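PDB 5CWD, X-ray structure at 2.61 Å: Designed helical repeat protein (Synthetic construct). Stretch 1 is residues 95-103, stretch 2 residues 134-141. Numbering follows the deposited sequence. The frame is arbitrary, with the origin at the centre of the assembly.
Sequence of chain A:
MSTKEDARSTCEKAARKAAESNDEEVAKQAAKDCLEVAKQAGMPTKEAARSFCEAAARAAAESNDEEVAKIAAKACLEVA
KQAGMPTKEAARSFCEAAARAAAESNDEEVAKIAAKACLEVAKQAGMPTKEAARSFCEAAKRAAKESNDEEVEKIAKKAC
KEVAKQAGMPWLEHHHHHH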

ATOM      1  N   CYS A  95       3.451   0.472  -1.568  1.00 50.12           N
ATOM      2  CA  CYS A  95       4.372   1.373  -0.880  1.00 50.73           C
ATOM      3  C   CYS A  95       4.082   2.836  -1.188  1.00 50.83           C
ATOM      4  O   CYS A  95       3.971   3.657  -0.277  1.00 50.26           O
ATOM      5  CB  CYS A  95       5.816   1.050  -1.259  1.00 50.39           C
ATOM      6  SG  CYS A  95       6.427  -0.494  -0.557  1.00 52.93           S
ATOM      7  N   GLU A  96       3.966   3.162  -2.471  1.00 50.67           N
ATOM      8  CA  GLU A  96       3.676   4.535  -2.876  1.00 52.52           C
ATOM      9  C   GLU A  96       2.364   5.031  -2.260  1.00 51.93           C
ATOM     10  O   GLU A  96       2.324   6.105  -1.647  1.00 53.50           O
ATOM     11  CB  GLU A  96       3.631   4.634  -4.403  1.00 55.31           C
ATOM     12  CG  GLU A  96       4.992   4.425  -5.065  1.00 54.99           C
ATOM     13  CD  GLU A  96       4.918   4.360  -6.582  1.00 59.33           C
ATOM     14  OE1 GLU A  96       3.796   4.334  -7.132  1.00 58.52           O
ATOM     15  OE2 GLU A  96       5.990   4.333  -7.225  1.00 60.58           O
ATOM     16  N   ALA A  97       1.300   4.245  -2.406  1.00 50.75           N
ATOM     17  CA  ALA A  97       0.005   4.604  -1.830  1.00 50.33           C
ATOM     18  C   ALA A  97       0.111   4.771  -0.316  1.00 48.85           C
ATOM     19  O   ALA A  97      -0.483   5.682   0.267  1.00 51.00           O
ATOM     20  CB  ALA A  97      -1.035   3.556  -2.174  1.00 52.68           C
ATOM     21  N   ALA A  98       0.874   3.885   0.315  1.00 48.51           N
ATOM     22  CA  ALA A  98       1.100   3.955   1.752  1.00 49.22           C
ATOM     23  C   ALA A  98       1.804   5.251   2.129  1.00 47.75           C
ATOM     24  O   ALA A  98       1.431   5.911   3.096  1.00 49.40           O
ATOM     25  CB  ALA A  98       1.914   2.762   2.217  1.00 51.36           C
ATOM     26  N   ALA A  99       2.829   5.606   1.362  1.00 47.56           N
ATOM     27  CA  ALA A  99       3.571   6.832   1.610  1.00 47.15           C
ATOM     28  C   ALA A  99       2.658   8.035   1.450  1.00 47.53           C
ATOM     29  O   ALA A  99       2.690   8.959   2.261  1.00 48.96           O
ATOM     30  CB  ALA A  99       4.755   6.939   0.669  1.00 50.39           C
ATOM     31  N   ARG A 100       1.847   8.023   0.398  1.00 50.21           N
ATOM     32  CA  ARG A 100       0.909   9.115   0.160  1.00 47.87           C
ATOM     33  C   ARG A 100      -0.079   9.251   1.311  1.00 46.86           C
ATOM     34  O   ARG A 100      -0.266  10.342   1.849  1.00 49.24           O
ATOM     35  CB  ARG A 100       0.161   8.907  -1.156  1.00 50.23           C
ATOM     36  CG  ARG A 100       1.014   9.197  -2.383  1.00 52.63           C
ATOM     37  CD  ARG A 100       0.185   9.250  -3.652  1.00 55.35           C
ATOM     38  NE  ARG A 100      -0.184   7.919  -4.126  1.00 54.81           N
ATOM     39  CZ  ARG A 100       0.587   7.151  -4.891  1.00 57.14           C
ATOM     40  NH1 ARG A 100       1.790   7.569  -5.274  1.00 56.95           N
ATOM     41  NH2 ARG A 100       0.157   5.957  -5.272  1.00 59.67           N
ATOM     42  N   ALA A 101      -0.708   8.144   1.686  1.00 45.97           N
ATOM     43  CA  ALA A 101      -1.627   8.151   2.816  1.00 47.27           C
ATOM     44  C   ALA A 101      -0.927   8.690   4.063  1.00 51.46           C
ATOM     45  O   ALA A 101      -1.451   9.563   4.760  1.00 53.68           O
ATOM     46  CB  ALA A 101      -2.163   6.757   3.067  1.00 47.53           C
ATOM     47  N   ALA A 102       0.268   8.173   4.325  1.00 52.24           N
ATOM     48  CA  ALA A 102       1.067   8.611   5.465  1.00 52.36           C
ATOM     49  C   ALA A 102       1.350  10.107   5.388  1.00 52.55           C
ATOM     50  O   ALA A 102       1.347  10.800   6.403  1.00 54.04           O
ATOM     51  CB  ALA A 102       2.368   7.829   5.528  1.00 52.50           C
ATOM     52  N   ALA A 103       1.598  10.600   4.181  1.00 52.79           N
ATOM     53  CA  ALA A 103       1.820  12.023   3.980  1.00 52.66           C
ATOM     54  C   ALA A 103       0.536  12.787   4.269  1.00 56.00           C
ATOM     55  O   ALA A 103       0.562  13.859   4.875  1.00 58.00           O
ATOM     56  CB  ALA A 103       2.298  12.296   2.564  1.00 49.32           C
ATOM     57  N   ARG A 134      13.187   3.473  -1.132  1.00 55.54           N
ATOM     58  CA  ARG A 134      13.408   4.566  -2.070  1.00 55.21           C
ATOM     59  C   ARG A 134      12.094   4.986  -2.723  1.00 52.70           C
ATOM     60  O   ARG A 134      11.807   6.177  -2.853  1.00 51.64           O
ATOM     61  CB  ARG A 134      14.426   4.143  -3.129  1.00 56.63           C
ATOM     62  CG  ARG A 134      15.038   5.283  -3.918  1.00 61.15           C
ATOM     63  CD  ARG A 134      16.125   4.762  -4.842  1.00 61.65           C
ATOM     64  NE  ARG A 134      16.397   5.669  -5.954  1.00 64.95           N
ATOM     65  CZ  ARG A 134      17.129   5.350  -7.017  1.00 69.36           C
ATOM     66  NH1 ARG A 134      17.667   4.141  -7.123  1.00 67.48           N
ATOM     67  NH2 ARG A 134      17.322   6.239  -7.984  1.00 70.90           N
ATOM     68  N   SER A 135      11.299   3.999  -3.126  1.00 51.89           N
ATOM     69  CA  SER A 135       9.982   4.257  -3.695  1.00 54.16           C
ATOM     70  C   SER A 135       9.111   5.015  -2.702  1.00 54.97           C
ATOM     71  O   SER A 135       8.484   6.018  -3.051  1.00 56.07           O
ATOM     72  CB  SER A 135       9.298   2.947  -4.092  1.00 57.05           C
ATOM     73  OG  SER A 135      10.079   2.225  -5.028  1.00 62.48           O
ATOM     74  N   PHE A 136       9.075   4.520  -1.468  1.00 54.44           N
ATOM     75  CA  PHE A 136       8.324   5.160  -0.390  1.00 51.61           C
ATOM     76  C   PHE A 136       8.729   6.623  -0.222  1.00 53.05           C
ATOM     77  O   PHE A 136       7.900   7.542  -0.362  1.00 56.02           O
ATOM     78  CB  PHE A 136       8.549   4.401   0.918  1.00 52.08           C
ATOM     79  CG  PHE A 136       7.595   4.774   2.020  1.00 53.22           C
ATOM     80  CD1 PHE A 136       7.730   5.971   2.704  1.00 54.41           C
ATOM     81  CD2 PHE A 136       6.573   3.912   2.387  1.00 53.41           C
ATOM     82  CE1 PHE A 136       6.861   6.304   3.729  1.00 54.24           C
ATOM     83  CE2 PHE A 136       5.699   4.242   3.409  1.00 53.70           C
ATOM     84  CZ  PHE A 136       5.844   5.439   4.080  1.00 53.84           C
ATOM     85  N   CYS A 137      10.008   6.833   0.075  1.00 51.35           N
ATOM     86  CA  CYS A 137      10.518   8.174   0.308  1.00 52.33           C
ATOM     87  C   CYS A 137      10.219   9.072  -0.887  1.00 52.61           C
ATOM     88  O   CYS A 137       9.655  10.160  -0.737  1.00 54.06           O
ATOM     89  CB  CYS A 137      12.021   8.137   0.579  1.00 53.67           C
ATOM     90  SG  CYS A 137      12.707   9.717   1.133  1.00 65.48           S
ATOM     91  N   GLU A 138      10.572   8.602  -2.078  1.00 51.64           N
ATOM     92  CA  GLU A 138      10.401   9.404  -3.279  1.00 52.57           C
ATOM     93  C   GLU A 138       8.926   9.709  -3.519  1.00 53.28           C
ATOM     94  O   GLU A 138       8.584  10.792  -3.989  1.00 54.99           O
ATOM     95  CB  GLU A 138      11.001   8.695  -4.493  1.00 56.85           C
ATOM     96  CG  GLU A 138      11.167   9.588  -5.723  1.00 63.57           C
ATOM     97  CD  GLU A 138      12.233  10.662  -5.546  1.00 66.77           C
ATOM     98  OE1 GLU A 138      12.886  10.698  -4.480  1.00 63.90           O
ATOM     99  OE2 GLU A 138      12.420  11.470  -6.481  1.00 66.98           O
ATOM    100  N   ALA A 139       8.053   8.760  -3.193  1.00 51.47           N
ATOM    101  CA  ALA A 139       6.616   8.989  -3.301  1.00 50.92           C
ATOM    102  C   ALA A 139       6.198  10.112  -2.362  1.00 51.39           C
ATOM    103  O   ALA A 139       5.478  11.036  -2.758  1.00 53.56           O
ATOM    104  CB  ALA A 139       5.843   7.722  -2.987  1.00 52.02           C
ATOM    105  N   ALA A 140       6.652  10.025  -1.116  1.00 51.37           N
ATOM    106  CA  ALA A 140       6.395  11.089  -0.150  1.00 49.74           C
ATOM    107  C   ALA A 140       6.863  12.452  -0.672  1.00 51.08           C
ATOM    108  O   ALA A 140       6.091  13.420  -0.697  1.00 54.43           O
ATOM    109  CB  ALA A 140       7.071  10.775   1.166  1.00 51.55           C
ATOM    110  N   LYS A 141       8.123  12.523  -1.091  1.00 51.05           N
ATOM    111  CA  LYS A 141       8.678  13.775  -1.600  1.00 52.44           C
ATOM    112  C   LYS A 141       7.892  14.261  -2.817  1.00 51.92           C
ATOM    113  O   LYS A 141       7.655  15.463  -2.980  1.00 53.26           O
ATOM    114  CB  LYS A 141      10.156  13.606  -1.966  1.00 56.49           C
ATOM    115  CG  LYS A 141      10.989  12.867  -0.923  1.00 56.59           C
ATOM    116  CD  LYS A 141      12.317  13.560  -0.644  1.00 63.18           C
ATOM    117  CE  LYS A 141      12.150  14.818   0.201  1.00 63.69           C
ATOM    118  NZ  LYS A 141      13.268  14.964   1.174  1.00 63.78           N
TER

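The two helices, residues 95-103 and 134-141, pack with their axes 8.1 Å apart at closest approach and cross at -43°, their N-to-C directions diverging by the same angle. The closest CA pairs are Glu-96 with Phe-136, 5.3 Å apart, and Ala-99 with Ala-140, 5.4 Å apart; the alanines Ala-99 and Ala-139 put only methyl groups between the helices. No hydrogen bond passes between the stretches, and the 371 Å² of surface buried between them is held by van der Waals packing.

Phe-136 supplies the one large apolar side chain in this contact. Its CA-to-CB bond points sideways to the facing helix, but chi1 of -167° (t) and chi2 of -75° bring the ring back across it. In this rotamer the ring lies over Ala-99, whose CB sits 3.6 Å from the ring centroid and only 5° off the ring normal, a nearly ideal CH-pi contact over the face. The closest side-chain pair of these residues is Ala-99 CB to Phe-136 CD1, at 3.7 Å. Farther round the ring, Phe-136 CE2 comes within 4.2 Å of Ala-98 CB, and Phe-136 CZ within 4.5 Å of Ala-102 CB. The ring also meets backbone, with Phe-136 CD2 lying 3.7 Å from Cys-95 O; that carbonyl is already engaged in its own helix, accepting the hydrogen bond from Ala-99 N at 2.8 Å.

Ala-99 points toward the partner helix, and its single methyl group touches the partner's backbone as well as the ring. Ala-99 CB is 3.4 Å from Phe-136 O and 4.0 Å from Ala-140 N, two atoms joined by a 2.9 Å helical hydrogen bond. With the backbone so near, little space remains beyond this methyl. Ala-139 also points toward the contact, and its CB packs 3.9 Å from Ala-99 CB.

The same Ala-139 methyl fits against Glu-96, with Ala-139 CB 3.9 Å from Glu-96 CA and 4.0 Å from Glu-96 CG. Glu-96 leaves its helix sideways with chi1 of -68° (m) and chi2 of 173° (t), an extended arrangement that lays its aliphatic portion beside Ala-139 while the carboxylate continues beyond this packing. It therefore contributes carbon rather than charge here. Ser-135, though directed toward the other helix with chi1 of -58° (m), has its OG hydrogen-bonded elsewhere in the structure; its carbonyl is what approaches Glu-96, with Ser-135 O 4.3 Å from Glu-96 CG.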